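Local coordinates for Di-haem cytochrome c peroxidase family protein (Burkholderia thailandensis E264, PDB 6NX0) that carries two covalently bound c-type hemes and probably acts as a peroxidase, passing electrons between the two hemes, at residues I327-N332 against M382-F387; F155-N159 against S191-A195; A142-V146 against N332-P336. All blocks are in the same frame, centred on the assembly; numbering follows the deposited sequence.

Contact 1. Residues I327-N332 against M382-F387. With HEC (heme c), chain C.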
loop_
_atom_site.group_PDB
_atom_site.type_symbol
_atom_site.label_atom_id
_atom_site.label_comp_id
_atom_site.label_asym_id
_atom_site.label_seq_id
_atom_site.Cartn_x
_atom_site.Cartn_y
_atom_site.Cartn_z
ATOM N N ILE A 327 -0.688 -14.425 1.406
ATOM C CA ILE A 327 -0.299 -15.140 0.184
ATOM C C ILE A 327 1.151 -15.621 0.215
ATOM O O ILE A 327 1.563 -16.359 -0.700
ATOM C CB ILE A 327 -0.575 -14.308 -1.091
ATOM C CG1 ILE A 327 0.352 -13.088 -1.224
ATOM C CG2 ILE A 327 -2.040 -13.856 -1.135
ATOM C CD1 ILE A 327 0.283 -12.411 -2.605
ATOM N N ALA A 328 1.930 -15.245 1.245
ATOM C CA ALA A 328 3.247 -15.832 1.507
ATOM C C ALA A 328 4.215 -15.661 0.329
ATOM O O ALA A 328 4.812 -16.617 -0.166
ATOM C CB ALA A 328 3.106 -17.312 1.874
ATOM N N VAL A 329 4.414 -14.421 -0.096
ATOM C CA VAL A 329 5.424 -14.201 -1.136
ATOM C C VAL A 329 6.812 -14.608 -0.635
ATOM O O VAL A 329 7.063 -14.676 0.585
ATOM C CB VAL A 329 5.430 -12.751 -1.656
ATOM C CG1 VAL A 329 4.070 -12.356 -2.173
ATOM C CG2 VAL A 329 5.941 -11.797 -0.597
ATOM N N PRO A 330 7.739 -14.911 -1.542
ATOM C CA PRO A 330 9.053 -15.411 -1.124
ATOM C C PRO A 330 9.830 -14.408 -0.288
ATOM O O PRO A 330 9.680 -13.192 -0.425
ATOM C CB PRO A 330 9.771 -15.683 -2.449
ATOM C CG PRO A 330 8.646 -15.882 -3.442
ATOM C CD PRO A 330 7.583 -14.928 -3.001
ATOM N N ARG A 331 10.689 -14.953 0.574
ATOM C CA ARG A 331 11.574 -14.128 1.382
ATOM C C ARG A 331 12.518 -13.318 0.502
ATOM O O ARG A 331 13.112 -13.831 -0.456
ATOM C CB ARG A 331 12.377 -15.024 2.320
ATOM C CG ARG A 331 13.212 -14.279 3.380
ATOM C CD ARG A 331 13.777 -15.326 4.313
ATOM N NE ARG A 331 14.580 -14.863 5.443
ATOM C CZ ARG A 331 14.091 -14.545 6.636
ATOM N NH1 ARG A 331 12.772 -14.540 6.849
ATOM N NH2 ARG A 331 14.918 -14.220 7.631
ATOM N N ASN A 332 12.673 -12.043 0.846
ATOM C CA ASN A 332 13.677 -11.195 0.213
ATOM C C ASN A 332 14.948 -11.339 1.035
ATOM O O ASN A 332 15.078 -10.734 2.103
ATOM C CB ASN A 332 13.220 -9.743 0.146
ATOM C CG ASN A 332 14.247 -8.856 -0.526
ATOM O OD1 ASN A 332 15.400 -9.249 -0.675
ATOM N ND2 ASN A 332 13.844 -7.674 -0.937
ATOM N N MET A 382 5.432 -6.218 -4.079
ATOM C CA MET A 382 5.084 -6.830 -2.794
ATOM C C MET A 382 5.716 -6.078 -1.621
ATOM O O MET A 382 6.608 -5.230 -1.790
ATOM C CB MET A 382 5.474 -8.314 -2.761
ATOM C CG MET A 382 4.893 -9.150 -3.876
ATOM S SD MET A 382 3.096 -9.204 -3.812
ATOM C CE MET A 382 2.693 -10.274 -5.204
ATOM N N HIS A 383 5.236 -6.396 -0.417
ATOM C CA HIS A 383 5.599 -5.663 0.801
ATOM C C HIS A 383 7.089 -5.685 1.074
ATOM O O HIS A 383 7.586 -4.803 1.780
ATOM C CB HIS A 383 4.851 -6.247 2.022
ATOM C CG HIS A 383 5.416 -7.531 2.536
ATOM N ND1 HIS A 383 5.223 -8.736 1.896
ATOM C CD2 HIS A 383 6.164 -7.807 3.633
ATOM C CE1 HIS A 383 5.846 -9.690 2.558
ATOM N NE2 HIS A 383 6.431 -9.152 3.616
ATOM N N ASN A 384 7.798 -6.694 0.570
ATOM C CA ASN A 384 9.223 -6.861 0.804
ATOM C C ASN A 384 10.059 -6.588 -0.435
ATOM O O ASN A 384 11.274 -6.823 -0.406
ATOM C CB ASN A 384 9.511 -8.259 1.320
ATOM C CG ASN A 384 9.112 -9.338 0.331
ATOM O OD1 ASN A 384 8.572 -9.051 -0.721
ATOM N ND2 ASN A 384 9.386 -10.592 0.680
ATOM N N GLY A 385 9.447 -6.097 -1.516
ATOM C CA GLY A 385 10.208 -5.770 -2.714
ATOM C C GLY A 385 10.810 -6.965 -3.423
ATOM O O GLY A 385 11.743 -6.802 -4.213
ATOM N N VAL A 386 10.316 -8.179 -3.155
ATOM C CA VAL A 386 11.046 -9.374 -3.583
ATOM C C VAL A 386 11.083 -9.529 -5.100
ATOM O O VAL A 386 12.067 -10.059 -5.632
ATOM C CB VAL A 386 10.473 -10.642 -2.911
ATOM C CG1 VAL A 386 9.064 -11.019 -3.399
ATOM C CG2 VAL A 386 11.425 -11.820 -3.129
ATOM N N PHE A 387 10.058 -9.076 -5.816
ATOM C CA PHE A 387 10.007 -9.229 -7.268
ATOM C C PHE A 387 10.395 -7.925 -7.947
ATOM O O PHE A 387 9.998 -6.850 -7.496
ATOM C CB PHE A 387 8.609 -9.628 -7.734
ATOM C CG PHE A 387 8.153 -10.950 -7.215
ATOM C CD1 PHE A 387 8.966 -12.075 -7.314
ATOM C CD2 PHE A 387 6.925 -11.076 -6.612
ATOM C CE1 PHE A 387 8.538 -13.302 -6.823
ATOM C CE2 PHE A 387 6.504 -12.306 -6.128
ATOM C CZ PHE A 387 7.311 -13.400 -6.238
HETATM FE FE HEC C . -2.737 -9.928 -5.360
HETATM C CHA HEC C . -0.189 -8.086 -3.996
HETATM C CHB HEC C . -1.704 -9.043 -8.513
HETATM C CHC HEC C . -4.837 -12.265 -6.737
HETATM C CHD HEC C . -4.044 -10.551 -2.270
HETATM N NA HEC C . -1.271 -8.740 -6.105
HETATM C C1A HEC C . -0.355 -8.033 -5.348
HETATM C C2A HEC C . 0.565 -7.416 -6.267
HETATM C C3A HEC C . 0.086 -7.596 -7.503
HETATM C C4A HEC C . -1.079 -8.441 -7.431
HETATM C CMA HEC C . 0.751 -7.203 -8.820
HETATM C CAA HEC C . 1.733 -6.488 -5.861
HETATM C CBA HEC C . 1.278 -5.043 -5.758
HETATM C CGA HEC C . 2.316 -4.073 -5.247
HETATM O O1A HEC C . 1.894 -2.904 -4.996
HETATM O O2A HEC C . 3.431 -4.486 -4.820
HETATM N NB HEC C . -3.211 -10.522 -7.230
HETATM C C1B HEC C . -2.698 -9.976 -8.409
HETATM C C2B HEC C . -3.307 -10.667 -9.531
HETATM C C3B HEC C . -4.124 -11.608 -9.062
HETATM C C4B HEC C . -4.111 -11.497 -7.610
HETATM C CMB HEC C . -3.055 -10.290 -11.014
HETATM C CAB HEC C . -4.911 -12.694 -9.839
HETATM C CBB HEC C . -3.943 -13.593 -10.641
HETATM N NC HEC C . -4.215 -11.111 -4.658
HETATM C C1C HEC C . -4.911 -12.056 -5.388
HETATM C C2C HEC C . -5.788 -12.743 -4.481
HETATM C C3C HEC C . -5.644 -12.205 -3.262
HETATM C C4C HEC C . -4.621 -11.190 -3.338
HETATM C CMC HEC C . -6.771 -13.828 -4.970
HETATM C CAC HEC C . -6.541 -12.435 -2.035
HETATM C CBC HEC C . -6.419 -13.916 -1.618
HETATM N ND HEC C . -2.234 -9.361 -3.493
HETATM C C1D HEC C . -2.923 -9.763 -2.343
HETATM C C2D HEC C . -2.146 -9.374 -1.203
HETATM C C3D HEC C . -0.929 -8.708 -1.715
HETATM C C4D HEC C . -1.069 -8.684 -3.145
HETATM C CMD HEC C . -2.474 -9.598 0.270
HETATM C CAD HEC C . 0.233 -8.150 -0.882
HETATM C CBD HEC C . 1.191 -9.289 -0.595
HETATM C CGD HEC C . 2.526 -8.773 -0.120
HETATM O O1D HEC C . 2.769 -7.545 -0.216
HETATM O O2D HEC C . 3.405 -9.629 0.190
HETATM O O HOH W 1 10.945 -10.956 3.174
#

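Contact 2. Residues F155-N159 against S191-A195. With HEC (heme c), chain B.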
loop_
_atom_site.group_PDB
_atom_site.type_symbol
_atom_site.label_atom_id
_atom_site.label_comp_id
_atom_site.label_asym_id
_atom_site.label_seq_id
_atom_site.Cartn_x
_atom_site.Cartn_y
_atom_site.Cartn_z
ATOM N N PHE A 155 17.773 1.249 5.300
ATOM C CA PHE A 155 16.661 1.035 4.376
ATOM C C PHE A 155 15.370 0.800 5.145
ATOM O O PHE A 155 15.377 0.337 6.289
ATOM C CB PHE A 155 16.925 -0.173 3.454
ATOM C CG PHE A 155 18.197 -0.054 2.659
ATOM C CD1 PHE A 155 19.392 -0.493 3.186
ATOM C CD2 PHE A 155 18.195 0.500 1.393
ATOM C CE1 PHE A 155 20.560 -0.378 2.467
ATOM C CE2 PHE A 155 19.361 0.617 0.668
ATOM C CZ PHE A 155 20.555 0.192 1.220
ATOM N N SER A 156 14.264 1.152 4.497
ATOM C CA SER A 156 12.937 0.802 4.981
ATOM C C SER A 156 12.844 -0.695 5.257
ATOM O O SER A 156 13.537 -1.501 4.640
ATOM C CB SER A 156 11.885 1.205 3.930
ATOM O OG SER A 156 11.825 2.615 3.786
ATOM N N ARG A 157 11.932 -1.072 6.167
ATOM C CA ARG A 157 11.702 -2.486 6.467
ATOM C C ARG A 157 10.778 -3.147 5.450
ATOM O O ARG A 157 10.749 -4.387 5.374
ATOM C CB ARG A 157 11.113 -2.641 7.870
ATOM C CG ARG A 157 12.121 -2.281 8.977
ATOM C CD ARG A 157 11.507 -2.288 10.389
ATOM N NE ARG A 157 10.176 -1.678 10.473
ATOM C CZ ARG A 157 9.920 -0.401 10.763
ATOM N NH1 ARG A 157 8.663 0.026 10.830
ATOM N NH2 ARG A 157 10.909 0.454 10.975
ATOM N N ARG A 158 10.051 -2.345 4.671
ATOM C CA ARG A 158 9.131 -2.796 3.649
ATOM C C ARG A 158 9.289 -1.905 2.429
ATOM O O ARG A 158 9.901 -0.841 2.488
ATOM C CB ARG A 158 7.669 -2.752 4.122
ATOM C CG ARG A 158 7.355 -3.711 5.259
ATOM C CD ARG A 158 5.856 -3.751 5.619
ATOM N NE ARG A 158 5.591 -4.716 6.676
ATOM C CZ ARG A 158 4.845 -4.465 7.745
ATOM N NH1 ARG A 158 4.225 -3.288 7.880
ATOM N NH2 ARG A 158 4.705 -5.414 8.670
ATOM N N ASN A 159 8.687 -2.343 1.328
ATOM C CA ASN A 159 8.573 -1.512 0.142
ATOM C C ASN A 159 7.537 -0.425 0.379
ATOM O O ASN A 159 6.616 -0.581 1.192
ATOM C CB ASN A 159 8.171 -2.369 -1.064
ATOM C CG ASN A 159 8.391 -1.668 -2.387
ATOM O OD1 ASN A 159 9.181 -0.729 -2.501
ATOM N ND2 ASN A 159 7.715 -2.164 -3.422
ATOM N N SER A 191 0.962 -1.652 5.598
ATOM C CA SER A 191 0.549 -2.983 5.173
ATOM C C SER A 191 0.100 -3.857 6.329
ATOM O O SER A 191 -0.560 -4.877 6.087
ATOM C CB SER A 191 1.671 -3.687 4.428
ATOM O OG SER A 191 1.904 -3.075 3.174
ATOM N N ASP A 192 0.429 -3.475 7.566
ATOM C CA ASP A 192 -0.065 -4.143 8.765
ATOM C C ASP A 192 -1.128 -3.320 9.488
ATOM O O ASP A 192 -1.510 -3.650 10.621
ATOM C CB ASP A 192 1.104 -4.471 9.691
ATOM C CG ASP A 192 1.886 -3.235 10.120
ATOM O OD1 ASP A 192 1.375 -2.110 9.964
ATOM O OD2 ASP A 192 3.027 -3.385 10.623
ATOM N N GLY A 193 -1.635 -2.268 8.853
ATOM C CA GLY A 193 -2.737 -1.489 9.385
ATOM C C GLY A 193 -2.473 -0.783 10.699
ATOM O O GLY A 193 -3.427 -0.371 11.371
ATOM N N ARG A 194 -1.216 -0.551 11.053
ATOM C CA ARG A 194 -0.902 -0.047 12.390
ATOM C C ARG A 194 -1.206 1.440 12.606
ATOM O O ARG A 194 -1.162 1.874 13.767
ATOM C CB ARG A 194 0.566 -0.317 12.725
ATOM C CG ARG A 194 1.572 0.480 11.956
ATOM C CD ARG A 194 2.995 0.034 12.341
ATOM N NE ARG A 194 4.029 0.797 11.652
ATOM C CZ ARG A 194 4.439 0.560 10.412
ATOM N NH1 ARG A 194 5.391 1.315 9.889
ATOM N NH2 ARG A 194 3.902 -0.421 9.685
ATOM N N ALA A 195 -1.535 2.225 11.569
ATOM C CA ALA A 195 -1.984 3.607 11.733
ATOM C C ALA A 195 -3.446 3.700 11.313
ATOM O O ALA A 195 -3.828 3.172 10.278
ATOM C CB ALA A 195 -1.137 4.588 10.916
HETATM FE FE HEC B . 5.909 6.819 3.278
HETATM C CHA HEC B . 3.836 4.058 3.577
HETATM C CHB HEC B . 3.223 8.859 3.665
HETATM C CHC HEC B . 7.992 9.469 3.958
HETATM C CHD HEC B . 8.666 4.766 3.055
HETATM N NA HEC B . 3.911 6.510 3.474
HETATM C C1A HEC B . 3.259 5.301 3.608
HETATM C C2A HEC B . 1.849 5.554 3.726
HETATM C C3A HEC B . 1.676 6.880 3.639
HETATM C C4A HEC B . 2.969 7.511 3.577
HETATM C CMA HEC B . 0.367 7.645 3.806
HETATM C CAA HEC B . 0.769 4.473 3.918
HETATM C CBA HEC B . 0.161 4.093 2.580
HETATM C CGA HEC B . -0.792 2.930 2.666
HETATM O O1A HEC B . -1.458 2.683 1.617
HETATM O O2A HEC B . -0.777 2.188 3.696
HETATM N NB HEC B . 5.679 8.779 3.750
HETATM C C1B HEC B . 4.455 9.421 3.883
HETATM C C2B HEC B . 4.711 10.794 4.228
HETATM C C3B HEC B . 6.026 10.950 4.415
HETATM C C4B HEC B . 6.654 9.695 4.078
HETATM C CMB HEC B . 3.612 11.843 4.421
HETATM C CAB HEC B . 6.809 12.230 4.769
HETATM C CBB HEC B . 6.461 12.665 6.215
HETATM N NC HEC B . 7.924 7.067 3.446
HETATM C C1C HEC B . 8.575 8.270 3.684
HETATM C C2C HEC B . 9.976 8.052 3.401
HETATM C C3C HEC B . 10.186 6.764 3.114
HETATM C C4C HEC B . 8.894 6.112 3.171
HETATM C CMC HEC B . 11.019 9.179 3.328
HETATM C CAC HEC B . 11.424 6.156 2.430
HETATM C CBC HEC B . 12.643 6.153 3.362
HETATM N ND HEC B . 6.180 4.808 3.258
HETATM C C1D HEC B . 7.431 4.171 3.129
HETATM C C2D HEC B . 7.224 2.751 3.249
HETATM C C3D HEC B . 5.770 2.541 3.475
HETATM C C4D HEC B . 5.176 3.849 3.463
HETATM C CMD HEC B . 8.314 1.697 3.276
HETATM C CAD HEC B . 5.051 1.200 3.712
HETATM C CBD HEC B . 5.415 0.756 5.111
HETATM C CGD HEC B . 4.504 -0.331 5.653
HETATM O O1D HEC B . 3.589 -0.765 4.920
HETATM O O2D HEC B . 4.799 -0.781 6.796
HETATM O O HOH W 2 4.589 -2.438 1.770
HETATM O O HOH W 3 6.008 6.378 5.421
#

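Contact 3. Residues A142-V146 against N332-P336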
loop_
_atom_site.group_PDB
_atom_site.type_symbol
_atom_site.label_atom_id
_atom_site.label_comp_id
_atom_site.label_asym_id
_atom_site.label_seq_id
_atom_site.Cartn_x
_atom_site.Cartn_y
_atom_site.Cartn_z
ATOM N N ALA A 142 20.575 -2.019 -5.962
ATOM C CA ALA A 142 21.618 -3.041 -5.988
ATOM C C ALA A 142 21.496 -4.008 -4.831
ATOM O O ALA A 142 22.104 -5.081 -4.868
ATOM C CB ALA A 142 23.003 -2.392 -5.958
ATOM N N GLY A 143 20.727 -3.646 -3.810
ATOM C CA GLY A 143 20.631 -4.418 -2.598
ATOM C C GLY A 143 19.203 -4.848 -2.311
ATOM O O GLY A 143 18.674 -5.758 -2.942
ATOM N N PRO A 144 18.548 -4.186 -1.353
ATOM C CA PRO A 144 17.285 -4.725 -0.831
ATOM C C PRO A 144 16.052 -4.477 -1.681
ATOM O O PRO A 144 15.021 -5.124 -1.435
ATOM C CB PRO A 144 17.143 -4.021 0.522
ATOM C CG PRO A 144 17.939 -2.825 0.417
ATOM C CD PRO A 144 19.086 -3.127 -0.493
ATOM N N ARG A 145 16.100 -3.555 -2.642
ATOM C CA ARG A 145 14.959 -3.256 -3.507
ATOM C C ARG A 145 13.763 -2.711 -2.727
ATOM O O ARG A 145 12.607 -2.904 -3.103
ATOM C CB ARG A 145 14.563 -4.490 -4.325
ATOM C CG ARG A 145 15.765 -5.085 -5.062
ATOM C CD ARG A 145 15.367 -6.216 -6.014
ATOM N NE ARG A 145 14.702 -7.350 -5.357
ATOM C CZ ARG A 145 15.341 -8.359 -4.764
ATOM N NH1 ARG A 145 16.666 -8.392 -4.718
ATOM N NH2 ARG A 145 14.657 -9.354 -4.219
ATOM N N VAL A 146 14.054 -2.020 -1.632
ATOM C CA VAL A 146 13.089 -1.191 -0.920
ATOM C C VAL A 146 13.774 0.142 -0.656
ATOM O O VAL A 146 15.001 0.238 -0.799
ATOM C CB VAL A 146 12.607 -1.853 0.390
ATOM C CG1 VAL A 146 12.005 -3.197 0.116
ATOM C CG2 VAL A 146 13.741 -1.975 1.390
ATOM N N ASN A 332 12.673 -12.043 0.846
ATOM C CA ASN A 332 13.677 -11.195 0.213
ATOM C C ASN A 332 14.948 -11.339 1.035
ATOM O O ASN A 332 15.078 -10.734 2.103
ATOM C CB ASN A 332 13.220 -9.743 0.146
ATOM C CG ASN A 332 14.247 -8.856 -0.526
ATOM O OD1 ASN A 332 15.400 -9.249 -0.675
ATOM N ND2 ASN A 332 13.844 -7.674 -0.937
ATOM N N ARG A 333 15.873 -12.164 0.546
ATOM C CA ARG A 333 17.049 -12.497 1.325
ATOM C C ARG A 333 18.043 -11.345 1.393
ATOM O O ARG A 333 19.015 -11.431 2.166
ATOM C CB ARG A 333 17.695 -13.758 0.749
ATOM C CG ARG A 333 16.777 -14.985 0.845
ATOM C CD ARG A 333 17.287 -16.148 -0.001
ATOM N NE ARG A 333 17.396 -15.726 -1.394
ATOM C CZ ARG A 333 17.985 -16.417 -2.365
ATOM N NH1 ARG A 333 18.527 -17.600 -2.117
ATOM N NH2 ARG A 333 18.023 -15.912 -3.592
ATOM N N ALA A 334 17.826 -10.283 0.625
ATOM C CA ALA A 334 18.681 -9.106 0.659
ATOM C C ALA A 334 18.182 -8.027 1.621
ATOM O O ALA A 334 18.852 -6.995 1.775
ATOM C CB ALA A 334 18.834 -8.528 -0.750
ATOM N N LEU A 335 17.034 -8.211 2.272
ATOM C CA LEU A 335 16.604 -7.248 3.276
ATOM C C LEU A 335 17.444 -7.376 4.545
ATOM O O LEU A 335 17.621 -8.485 5.049
ATOM C CB LEU A 335 15.141 -7.455 3.649
ATOM C CG LEU A 335 14.073 -6.845 2.780
ATOM C CD1 LEU A 335 12.700 -7.281 3.281
ATOM C CD2 LEU A 335 14.129 -5.319 2.792
ATOM N N PRO A 336 17.930 -6.265 5.116
ATOM C CA PRO A 336 18.810 -6.364 6.294
ATOM C C PRO A 336 18.243 -7.170 7.448
ATOM O O PRO A 336 18.964 -8.009 8.015
ATOM C CB PRO A 336 19.034 -4.890 6.653
ATOM C CG PRO A 336 18.992 -4.192 5.340
ATOM C CD PRO A 336 17.951 -4.913 4.522
#

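Contact 1. Residues I327-N332 against M382-F387
Two loop segments without regular helix or strand meet here, coming closest where the CA atoms of Asn332 and Val386 lie 5.0 Å apart; Met382 to Gly385 forms a type I turn. Two asparagines hold the segments together. Asn384 ND2 donates to Pro330 O at 2.8 Å, with that oxygen in the plane of the amide. In return Asn332 ND2 donates to Asn384 O, almost straight at 175° and nearly in line with the C=O bond. The side chain of Asn332 extends with CG anti to its backbone N (chi1 -179°), which carries the amide out to that carbonyl. Asn384 OD1 accepts from Val386 N, an Asx turn in which the N-H comes from above the carbonyl plane. A water accepts from both Asn332 N and Asn384 ND2.

Apolar groups fill in beside these bonds. Val329 sends CG1 to Met382 SD at 3.7 Å, and its CG2 lies against His383 CE1. Pro330 CD meets Phe387 CZ at 3.6 Å, and the two side chains cross at about a right angle. Val386 CG1 sits over one face of the Phe387 ring.

The heme c of chain C lies at one end. His383 ND1 donates to its O2D at 2.6 Å, met at the ring edge. His383 N donates to O1D, so both oxygens of one propionate are gripped by one residue. Met382 N donates to O2A of the other propionate, while Met382 CE packs against the porphyrin near C2A. Ile327 also touches Tyr397, an axial ligand of this heme iron. The N-H donors of Met382 and His383 would stabilise the propionates, which are probably negative, in this buried setting. The asparagine bonds tie the turn that presents them to the 327-332 loop.

Contact 2. Residues F155-N159 against S191-A195
Arg158 and Asp192 cross at about a right angle, and their guanidinium and carboxylate planes stand 85° apart. Asp192 OD2 lies in the guanidinium plane of Arg158, but the arginine comes from above the carboxylate plane. NH1 of Arg158 is 3.0 Å from Asp192 OD2 and NH2 is 3.3 Å from the same oxygen. Both nitrogens reach it from one face, so this is an end-on salt bridge to a single atom.

Arg194 bonds mainly to the other oxygen. Its NH2 donates to Asp192 OD1 at 3.1 Å on the syn side, in the plane of its own guanidinium. The backbone N of Arg194 reaches OD1 from the opposite face and closes an Asx turn. Asp192 CG lies between the backbone N and the carbonyl carbon (chi1 59°), which brings the carboxylate back over that N-H.

The two arginines converge on the heme c of chain B, whose iron carries a water. Arg158 NH1 donates to propionate O2D at 2.8 Å, and Arg194 NH2 donates to the same oxygen at 3.0 Å, almost straight at 175°. Their nitrogens are close because they share this oxygen and Asp192. Ser191 N donates to O1D at 2.9 Å, so a backbone N-H also grips the second propionate oxygen. A water joins Asn159 O to Ser191 OG.

Arg157 lies at the exposed margin, where its guanidinium is turned well away from the plane of that of Arg194; its main partner is Asp208. Arg158 NE has a second carboxylate, Asp345, which further fixes its rotation. Phe190 makes a cation-pi contact with Arg194. Asp192 is thus a second-shell residue, positioning two first-shell arginines in a propionate-binding site of the cytochrome c peroxidase/MauG family enzyme.

Contact 3. Residues A142-V146 against N332-P336
Pro144 has the largest area buried by this contact, followed by Asn332 and Ala334. The CA atoms of Pro144 and Ala334 lie 4.8 Å apart, so the two segments run close here. Pro144 O accepts from Asn332 ND2 at 2.9 Å. The hydrogen bond is bent (141° at the hydrogen), and the donor is tilted from the carbonyl plane. The same ND2 also serves Asn384 O. Pro144 CB packs over Ala334 O and against Leu335 CD2, at 4.0 Å from the latter.

The other end of the Asn332 amide faces inward on its own turn. OD1 accepts from Ala334 N at 2.9 Å, an Asx turn within the type I turn from Asn332 to Leu335. Asn332 ND2 lies over one face of the Arg145 guanidinium, with the two planes 16° apart; the arginine itself bonds to the carbonyls of Gly385 and Val386. Ala334 CB meets Gly143 O at 3.5 Å. Deeper in, Leu335 CD2 touches Val146 CG2 at 3.6 Å, the side chains crossing at about a right angle.

Gly143 is the first residue to leave the helical conformation after helix 138-142. The contact joins the loop following that helix to the long loop between strand 324-325 and helix 348-354.

The three contacts tie loops together beside the two hemes. Centres of contacts 1 and 3 are about 10 Å apart, those of 1 and 2 about 13 Å, and those of 2 and 3 about 15 Å. Along the chain, 142-146 comes first, then both segments of contact 2, then 327-332, 332-336 and 382-387. Contacts 1 and 3 share Asn332 and alternate in sequence, while contact 2 falls between the segments of contact 3. His383 O probably bonds to Asn159 N, linking contacts 1 and 2. Contact 3 bridges the two heme-bearing halves of the chain. Contact 1 grips both propionates of one heme and contact 2 one propionate of the other.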